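Side-chain contacts in TATA-box-binding protein (Methanococcus jannaschii, PDB 2Z8U), which probably binds the TATA box of archaeal promoters as a general transcription factor for genes transcribed by RNA polymerase: residues C52-P57 with K85-E90; L141-D146 with V152-S157. All coordinates share one frame; numbering follows the deposited sequence.

The two contacts lie in different repeats of the protein, on opposite sides of the chain's centre, with nearest atoms about 21 Å apart. Both use the same continuous antiparallel sheet, and the repeats match: strands 50-54 and 141-146 are equivalent, with Cys52 and Leu54 standing where Tyr143 and Leu145 stand in the second repeat. Both contacts are buried, contact 2 more extensively. Contact 1 joins strand 50-54 to the long helix 77-94 by side chains alone, a small apolar meeting with charged residues at its margin. Contact 2 joins strand 141-146 to its hairpin partner, strand 149-154, where main-chain hydrogen bonds do the holding and apolar side chains pack on both faces.

Contact 1 of 2, residues C52-P57 with K85-E90; sequences CRLSVP and KKIIKE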
ATOM      1  N   CYS B  52      -3.158 -37.873 -10.365  1.00 40.89           N
ATOM      2  CA  CYS B  52      -2.906 -39.294 -10.163  1.00 41.56           C
ATOM      3  C   CYS B  52      -2.052 -39.484  -8.908  1.00 42.08           C
ATOM      4  O   CYS B  52      -0.951 -38.944  -8.810  1.00 40.61           O
ATOM      5  CB  CYS B  52      -2.200 -39.929 -11.362  1.00 42.43           C
ATOM      6  SG  CYS B  52      -1.884 -41.745 -11.100  1.00 45.12           S
ATOM      7  N   ARG B  53      -2.570 -40.249  -7.955  1.00 43.15           N
ATOM      8  CA  ARG B  53      -1.879 -40.474  -6.687  1.00 45.33           C
ATOM      9  C   ARG B  53      -1.387 -41.902  -6.592  1.00 46.30           C
ATOM     10  O   ARG B  53      -2.182 -42.834  -6.458  1.00 46.43           O
ATOM     11  CB  ARG B  53      -2.780 -40.127  -5.507  1.00 45.34           C
ATOM     12  CG  ARG B  53      -2.708 -38.669  -5.100  1.00 46.52           C
ATOM     13  CD  ARG B  53      -3.624 -38.384  -3.928  1.00 50.43           C
ATOM     14  NE  ARG B  53      -4.829 -37.678  -4.355  1.00 52.01           N
ATOM     15  CZ  ARG B  53      -4.991 -36.362  -4.251  1.00 53.00           C
ATOM     16  NH1 ARG B  53      -4.022 -35.612  -3.720  1.00 53.21           N
ATOM     17  NH2 ARG B  53      -6.123 -35.794  -4.669  1.00 52.69           N
ATOM     18  N   LEU B  54      -0.070 -42.064  -6.693  1.00 47.79           N
ATOM     19  CA  LEU B  54       0.571 -43.374  -6.618  1.00 48.65           C
ATOM     20  C   LEU B  54       0.821 -43.789  -5.181  1.00 49.35           C
ATOM     21  O   LEU B  54       1.139 -42.958  -4.323  1.00 49.40           O
ATOM     22  CB  LEU B  54       1.875 -43.400  -7.416  1.00 48.54           C
ATOM     23  CG  LEU B  54       1.691 -43.278  -8.928  1.00 49.71           C
ATOM     24  CD1 LEU B  54       3.023 -43.147  -9.643  1.00 50.42           C
ATOM     25  CD2 LEU B  54       0.907 -44.476  -9.451  1.00 49.28           C
ATOM     26  N   SER B  55       0.665 -45.087  -4.933  1.00 50.37           N
ATOM     27  CA  SER B  55       0.845 -45.654  -3.602  1.00 51.34           C
ATOM     28  C   SER B  55       2.281 -46.114  -3.344  1.00 51.71           C
ATOM     29  O   SER B  55       2.814 -45.927  -2.242  1.00 52.10           O
ATOM     30  CB  SER B  55      -0.132 -46.813  -3.387  1.00 51.31           C
ATOM     31  OG  SER B  55       0.255 -47.574  -2.264  1.00 53.16           O
ATOM     32  N   VAL B  56       2.888 -46.748  -4.345  1.00 51.97           N
ATOM     33  CA  VAL B  56       4.282 -47.190  -4.253  1.00 52.22           C
ATOM     34  C   VAL B  56       5.001 -46.657  -5.489  1.00 51.91           C
ATOM     35  O   VAL B  56       4.719 -47.103  -6.600  1.00 52.38           O
ATOM     36  CB  VAL B  56       4.421 -48.750  -4.161  1.00 52.46           C
ATOM     37  CG1 VAL B  56       5.892 -49.165  -4.130  1.00 53.27           C
ATOM     38  CG2 VAL B  56       3.692 -49.315  -2.930  1.00 52.24           C
ATOM     39  N   PRO B  57       5.872 -45.643  -5.315  1.00 51.61           N
ATOM     40  CA  PRO B  57       6.119 -44.937  -4.050  1.00 50.75           C
ATOM     41  C   PRO B  57       5.003 -43.900  -3.818  1.00 49.43           C
ATOM     42  O   PRO B  57       4.192 -43.682  -4.713  1.00 49.45           O
ATOM     43  CB  PRO B  57       7.466 -44.250  -4.298  1.00 50.87           C
ATOM     44  CG  PRO B  57       7.476 -43.976  -5.783  1.00 51.28           C
ATOM     45  CD  PRO B  57       6.662 -45.081  -6.431  1.00 51.60           C
ATOM     46  N   LYS B  85       8.161 -42.014 -15.591  1.00 34.18           N
ATOM     47  CA  LYS B  85       8.323 -42.927 -16.721  1.00 35.02           C
ATOM     48  C   LYS B  85       7.353 -44.144 -16.705  1.00 35.00           C
ATOM     49  O   LYS B  85       6.988 -44.669 -17.745  1.00 33.57           O
ATOM     50  CB  LYS B  85       9.788 -43.312 -16.928  1.00 36.99           C
ATOM     51  CG  LYS B  85      10.581 -42.194 -17.653  1.00 38.14           C
ATOM     52  CD  LYS B  85      12.081 -42.256 -17.428  1.00 42.99           C
ATOM     53  CE  LYS B  85      12.849 -41.322 -18.435  1.00 44.76           C
ATOM     54  NZ  LYS B  85      12.672 -39.787 -18.305  1.00 45.96           N
ATOM     55  N   LYS B  86       6.946 -44.570 -15.512  1.00 34.87           N
ATOM     56  CA  LYS B  86       5.982 -45.666 -15.361  1.00 34.87           C
ATOM     57  C   LYS B  86       4.623 -45.253 -15.890  1.00 34.02           C
ATOM     58  O   LYS B  86       3.942 -46.015 -16.616  1.00 32.79           O
ATOM     59  CB  LYS B  86       5.870 -46.043 -13.883  1.00 34.60           C
ATOM     60  CG  LYS B  86       7.002 -46.951 -13.411  1.00 37.78           C
ATOM     61  CD  LYS B  86       6.856 -47.353 -11.947  1.00 38.33           C
ATOM     62  CE  LYS B  86       8.133 -48.058 -11.456  1.00 42.96           C
ATOM     63  NZ  LYS B  86       8.012 -48.423 -10.013  1.00 46.50           N
ATOM     64  N   ILE B  87       4.228 -44.031 -15.526  1.00 33.74           N
ATOM     65  CA  ILE B  87       2.986 -43.423 -16.044  1.00 33.86           C
ATOM     66  C   ILE B  87       3.051 -43.245 -17.564  1.00 33.68           C
ATOM     67  O   ILE B  87       2.079 -43.576 -18.262  1.00 32.18           O
ATOM     68  CB  ILE B  87       2.682 -42.090 -15.312  1.00 35.06           C
ATOM     69  CG1 ILE B  87       2.519 -42.339 -13.791  1.00 35.62           C
ATOM     70  CG2 ILE B  87       1.498 -41.346 -15.943  1.00 36.90           C
ATOM     71  CD1 ILE B  87       1.242 -43.050 -13.368  1.00 40.04           C
ATOM     72  N   ILE B  88       4.175 -42.706 -18.065  1.00 32.35           N
ATOM     73  CA  ILE B  88       4.414 -42.549 -19.516  1.00 32.28           C
ATOM     74  C   ILE B  88       4.230 -43.881 -20.277  1.00 32.19           C
ATOM     75  O   ILE B  88       3.546 -43.946 -21.304  1.00 31.13           O
ATOM     76  CB  ILE B  88       5.834 -41.913 -19.782  1.00 33.09           C
ATOM     77  CG1 ILE B  88       5.817 -40.436 -19.345  1.00 32.67           C
ATOM     78  CG2 ILE B  88       6.282 -42.095 -21.260  1.00 32.15           C
ATOM     79  CD1 ILE B  88       7.149 -39.718 -19.483  1.00 33.23           C
ATOM     80  N   LYS B  89       4.839 -44.941 -19.756  1.00 32.47           N
ATOM     81  CA  LYS B  89       4.685 -46.272 -20.360  1.00 32.92           C
ATOM     82  C   LYS B  89       3.216 -46.679 -20.460  1.00 32.90           C
ATOM     83  O   LYS B  89       2.793 -47.195 -21.483  1.00 33.76           O
ATOM     84  CB  LYS B  89       5.467 -47.313 -19.585  1.00 32.49           C
ATOM     85  CG  LYS B  89       5.304 -48.727 -20.116  1.00 33.34           C
ATOM     86  CD  LYS B  89       6.282 -49.650 -19.409  1.00 35.31           C
ATOM     87  CE  LYS B  89       6.266 -51.039 -20.031  1.00 36.58           C
ATOM     88  NZ  LYS B  89       4.906 -51.618 -20.163  1.00 39.28           N
ATOM     89  N   GLU B  90       2.436 -46.471 -19.402  1.00 33.72           N
ATOM     90  CA  GLU B  90       1.008 -46.814 -19.475  1.00 34.18           C
ATOM     91  C   GLU B  90       0.299 -46.043 -20.562  1.00 33.45           C
ATOM     92  O   GLU B  90      -0.454 -46.614 -21.351  1.00 33.22           O
ATOM     93  CB  GLU B  90       0.297 -46.535 -18.160  1.00 35.37           C
ATOM     94  CG  GLU B  90       0.691 -47.436 -17.025  1.00 36.57           C
ATOM     95  CD  GLU B  90      -0.083 -47.038 -15.798  1.00 40.99           C
ATOM     96  OE1 GLU B  90      -1.310 -47.262 -15.778  1.00 44.88           O
ATOM     97  OE2 GLU B  90       0.518 -46.479 -14.878  1.00 43.79           O
TER
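Ile87 CD1 meets both Cys52 and Leu54, and on this one methyl group the tight part of the contact rests. Leu54 and Ile87 meet end to end, with Leu54 CD1 4.1 Å from Ile87 CD1 and the second methyl of the leucine, CD2, almost equally near. The sulfur of Cys52 approaches the same methyl, SG to Ile87 CD1 being 4.1 Å. Two torsions bring Ile87 CD1 there: CG1 lies opposite the carbonyl carbon across the CA-CB bond, and a chi2 of -72° bends the chain instead of extending it. No hydrogen bond crosses between the segments, and the backbones stay well apart, Cys52 CA and Ile87 CA being 9.3 Å from each other.

This is the sheet-helix interface of the TBP saddle, in which the long helix of a repeat lies on the convex back of the curved antiparallel sheet. Cys52 and Leu54 point to that back from strand 50-54, which is tied to its neighbour by backbone hydrogen bonds between Cys52 and Leu61; Leu54 also packs on Ala83, one turn earlier in the helix. Arg53, between them, leaves by the other face and forms salt bridges with Glu41 and with Asp123 of a second subunit.

Beyond the apolar centre the approach becomes loose. Lys86, exposed and fully extended, carries its NZ to 5.1 Å from Pro57 CD, toward the turn where a cis peptide bond joins Val56 to Pro57. A helical turn further along, the carboxylate of Glu90 also stands off, with OE2 5.8 Å from Leu54 CD2, while its side chain packs on Leu37.

Contact 2 of 2, residues L141-D146 with V152-S157; sequences LVYRLD and VLIFGS
Leu141 and Ile154 exchange two backbone hydrogen bonds, as do Tyr143 and Val152, across antiparallel strands that run at 151° to each other. They form the beta hairpin of strands 141-146 and 149-154 in the second half of the TBP saddle. The bonds are of ordinary sheet length, the closest being Val152 N to Tyr143 O at 2.7 Å, and the N-H of Leu141 points nearly straight at Ile154 O. Between the two bonded pairs sits the non-hydrogen-bonded pair Val142 and Leu153; here Leu153 CA approaches Leu141 O to 3.3 Å in a CA-H...O contact.

Leu141, Tyr143, Val152 and Ile154 share one face, that of the helices. The side chains of Leu141 and Ile154 run alongside one another toward the helices, and their ends meet with CD2 of Leu141 4.1 Å from CD1 of Ile154. Leu121 of helix 121-127 touches both, while Val152 and Ile154 pack on Ile178 and Ile182 of helix 168-183. The same Ile154 methyl also comes obliquely to the Tyr143 ring, and the hydroxyl of the buried Tyr143 is hydrogen-bonded to Thr181 OG1.

Val142 and Leu153 occupy the other face, alongside each other, with Val142 CG2 3.9 Å from Leu153 CD2. A chi1 of -39° swings the leucine's end toward the neighbouring strand. A second subunit covers this face, its Thr163 on Val142 and its Phe138 on Leu153, consistent with subunits pairing through the concave surface that binds DNA in TBP relatives.

Toward the hairpin turn the packing thins, and the last touch is made by Leu145, whose CG lies 4.4 Å from Val152 CG2.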
ATOM      1  N   LEU B 141      11.060 -20.618  14.301  1.00 37.65           N
ATOM      2  CA  LEU B 141      11.368 -19.300  13.815  1.00 36.88           C
ATOM      3  C   LEU B 141      11.483 -19.319  12.273  1.00 37.10           C
ATOM      4  O   LEU B 141      12.093 -20.239  11.695  1.00 36.28           O
ATOM      5  CB  LEU B 141      12.693 -18.869  14.440  1.00 36.74           C
ATOM      6  CG  LEU B 141      13.281 -17.521  14.050  1.00 35.72           C
ATOM      7  CD1 LEU B 141      13.898 -16.882  15.256  1.00 36.92           C
ATOM      8  CD2 LEU B 141      14.299 -17.691  12.944  1.00 33.35           C
ATOM      9  N   VAL B 142      10.897 -18.310  11.626  1.00 37.41           N
ATOM     10  CA  VAL B 142      10.913 -18.193  10.168  1.00 37.68           C
ATOM     11  C   VAL B 142      11.993 -17.205   9.739  1.00 38.40           C
ATOM     12  O   VAL B 142      12.097 -16.091  10.247  1.00 36.98           O
ATOM     13  CB  VAL B 142       9.523 -17.812   9.583  1.00 38.24           C
ATOM     14  CG1 VAL B 142       9.560 -17.761   8.055  1.00 37.49           C
ATOM     15  CG2 VAL B 142       8.459 -18.815  10.048  1.00 37.58           C
ATOM     16  N   TYR B 143      12.805 -17.646   8.791  1.00 39.12           N
ATOM     17  CA  TYR B 143      13.953 -16.896   8.359  1.00 40.42           C
ATOM     18  C   TYR B 143      14.010 -16.977   6.833  1.00 41.00           C
ATOM     19  O   TYR B 143      14.160 -18.052   6.270  1.00 40.95           O
ATOM     20  CB  TYR B 143      15.182 -17.551   9.004  1.00 41.70           C
ATOM     21  CG  TYR B 143      16.522 -16.927   8.732  1.00 42.68           C
ATOM     22  CD1 TYR B 143      17.681 -17.711   8.769  1.00 43.91           C
ATOM     23  CD2 TYR B 143      16.649 -15.572   8.445  1.00 42.58           C
ATOM     24  CE1 TYR B 143      18.926 -17.151   8.538  1.00 45.53           C
ATOM     25  CE2 TYR B 143      17.887 -15.007   8.214  1.00 44.67           C
ATOM     26  CZ  TYR B 143      19.020 -15.803   8.268  1.00 44.41           C
ATOM     27  OH  TYR B 143      20.255 -15.244   8.036  1.00 45.58           O
ATOM     28  N   ARG B 144      13.877 -15.849   6.160  1.00 41.02           N
ATOM     29  CA  ARG B 144      13.958 -15.859   4.704  1.00 42.46           C
ATOM     30  C   ARG B 144      15.360 -15.478   4.219  1.00 43.10           C
ATOM     31  O   ARG B 144      15.932 -14.486   4.685  1.00 44.29           O
ATOM     32  CB  ARG B 144      12.869 -14.956   4.106  1.00 41.87           C
ATOM     33  CG  ARG B 144      12.663 -15.145   2.607  1.00 42.73           C
ATOM     34  CD  ARG B 144      11.277 -14.691   2.205  1.00 42.13           C
ATOM     35  NE  ARG B 144      11.053 -14.683   0.756  1.00 42.99           N
ATOM     36  CZ  ARG B 144       9.878 -14.419   0.186  1.00 44.01           C
ATOM     37  NH1 ARG B 144       8.825 -14.147   0.945  1.00 41.60           N
ATOM     38  NH2 ARG B 144       9.751 -14.400  -1.150  1.00 45.86           N
ATOM     39  N   LEU B 145      15.925 -16.264   3.302  1.00 43.26           N
ATOM     40  CA  LEU B 145      17.209 -15.912   2.678  1.00 44.10           C
ATOM     41  C   LEU B 145      17.010 -15.438   1.238  1.00 44.62           C
ATOM     42  O   LEU B 145      16.098 -15.896   0.551  1.00 45.51           O
ATOM     43  CB  LEU B 145      18.185 -17.093   2.698  1.00 44.45           C
ATOM     44  CG  LEU B 145      18.818 -17.609   3.996  1.00 44.54           C
ATOM     45  CD1 LEU B 145      19.884 -18.665   3.660  1.00 44.69           C
ATOM     46  CD2 LEU B 145      19.431 -16.473   4.801  1.00 44.87           C
ATOM     47  N   ASP B 146      17.867 -14.530   0.781  1.00 44.54           N
ATOM     48  CA  ASP B 146      17.775 -14.034  -0.592  1.00 44.92           C
ATOM     49  C   ASP B 146      18.816 -14.654  -1.522  1.00 44.30           C
ATOM     50  O   ASP B 146      18.705 -14.529  -2.743  1.00 44.92           O
ATOM     51  CB  ASP B 146      17.849 -12.498  -0.640  1.00 45.53           C
ATOM     52  CG  ASP B 146      16.702 -11.826   0.087  1.00 46.73           C
ATOM     53  OD1 ASP B 146      15.616 -12.439   0.265  1.00 49.05           O
ATOM     54  OD2 ASP B 146      16.887 -10.662   0.488  1.00 48.78           O
ATOM     55  N   VAL B 152      13.626 -20.623   5.511  1.00 35.00           N
ATOM     56  CA  VAL B 152      14.201 -21.509   6.534  1.00 35.57           C
ATOM     57  C   VAL B 152      13.311 -21.492   7.778  1.00 35.82           C
ATOM     58  O   VAL B 152      12.814 -20.441   8.162  1.00 35.59           O
ATOM     59  CB  VAL B 152      15.633 -21.070   6.917  1.00 35.71           C
ATOM     60  CG1 VAL B 152      16.250 -22.038   7.956  1.00 36.61           C
ATOM     61  CG2 VAL B 152      16.530 -20.991   5.658  1.00 35.38           C
ATOM     62  N   LEU B 153      13.071 -22.660   8.349  1.00 35.47           N
ATOM     63  CA  LEU B 153      12.414 -22.758   9.645  1.00 36.19           C
ATOM     64  C   LEU B 153      13.387 -23.390  10.624  1.00 35.21           C
ATOM     65  O   LEU B 153      13.976 -24.445  10.344  1.00 36.43           O
ATOM     66  CB  LEU B 153      11.145 -23.604   9.562  1.00 35.03           C
ATOM     67  CG  LEU B 153      10.277 -23.440   8.310  1.00 38.85           C
ATOM     68  CD1 LEU B 153       9.248 -24.551   8.272  1.00 40.54           C
ATOM     69  CD2 LEU B 153       9.604 -22.079   8.299  1.00 37.28           C
ATOM     70  N   ILE B 154      13.571 -22.737  11.757  1.00 33.85           N
ATOM     71  CA  ILE B 154      14.482 -23.221  12.783  1.00 33.57           C
ATOM     72  C   ILE B 154      13.681 -23.537  14.030  1.00 33.70           C
ATOM     73  O   ILE B 154      12.945 -22.674  14.526  1.00 33.26           O
ATOM     74  CB  ILE B 154      15.539 -22.154  13.140  1.00 33.51           C
ATOM     75  CG1 ILE B 154      16.326 -21.726  11.888  1.00 34.40           C
ATOM     76  CG2 ILE B 154      16.458 -22.706  14.247  1.00 31.35           C
ATOM     77  CD1 ILE B 154      17.210 -20.480  12.063  1.00 34.30           C
ATOM     78  N   PHE B 155      13.856 -24.748  14.556  1.00 33.93           N
ATOM     79  CA  PHE B 155      13.113 -25.205  15.729  1.00 33.84           C
ATOM     80  C   PHE B 155      13.976 -25.206  16.987  1.00 33.92           C
ATOM     81  O   PHE B 155      15.210 -25.279  16.891  1.00 32.63           O
ATOM     82  CB  PHE B 155      12.485 -26.577  15.441  1.00 35.07           C
ATOM     83  CG  PHE B 155      11.537 -26.542  14.279  1.00 35.61           C
ATOM     84  CD1 PHE B 155      10.243 -26.059  14.454  1.00 36.31           C
ATOM     85  CD2 PHE B 155      11.964 -26.884  12.997  1.00 37.61           C
ATOM     86  CE1 PHE B 155       9.361 -25.958  13.374  1.00 37.89           C
ATOM     87  CE2 PHE B 155      11.082 -26.789  11.901  1.00 40.47           C
ATOM     88  CZ  PHE B 155       9.780 -26.336  12.102  1.00 37.90           C
ATOM     89  N   GLY B 156      13.325 -25.080  18.153  1.00 34.00           N
ATOM     90  CA  GLY B 156      14.029 -25.064  19.458  1.00 34.69           C
ATOM     91  C   GLY B 156      14.843 -26.329  19.695  1.00 34.73           C
ATOM     92  O   GLY B 156      15.784 -26.341  20.492  1.00 34.75           O
ATOM     93  N   SER B 157      14.485 -27.398  18.988  1.00 35.40           N
ATOM     94  CA  SER B 157      15.201 -28.671  19.090  1.00 35.33           C
ATOM     95  C   SER B 157      16.594 -28.602  18.441  1.00 34.81           C
ATOM     96  O   SER B 157      17.461 -29.427  18.737  1.00 35.12           O
ATOM     97  CB  SER B 157      14.387 -29.777  18.395  1.00 35.85           C
ATOM     98  OG  SER B 157      14.231 -29.506  17.014  1.00 35.61           O
TER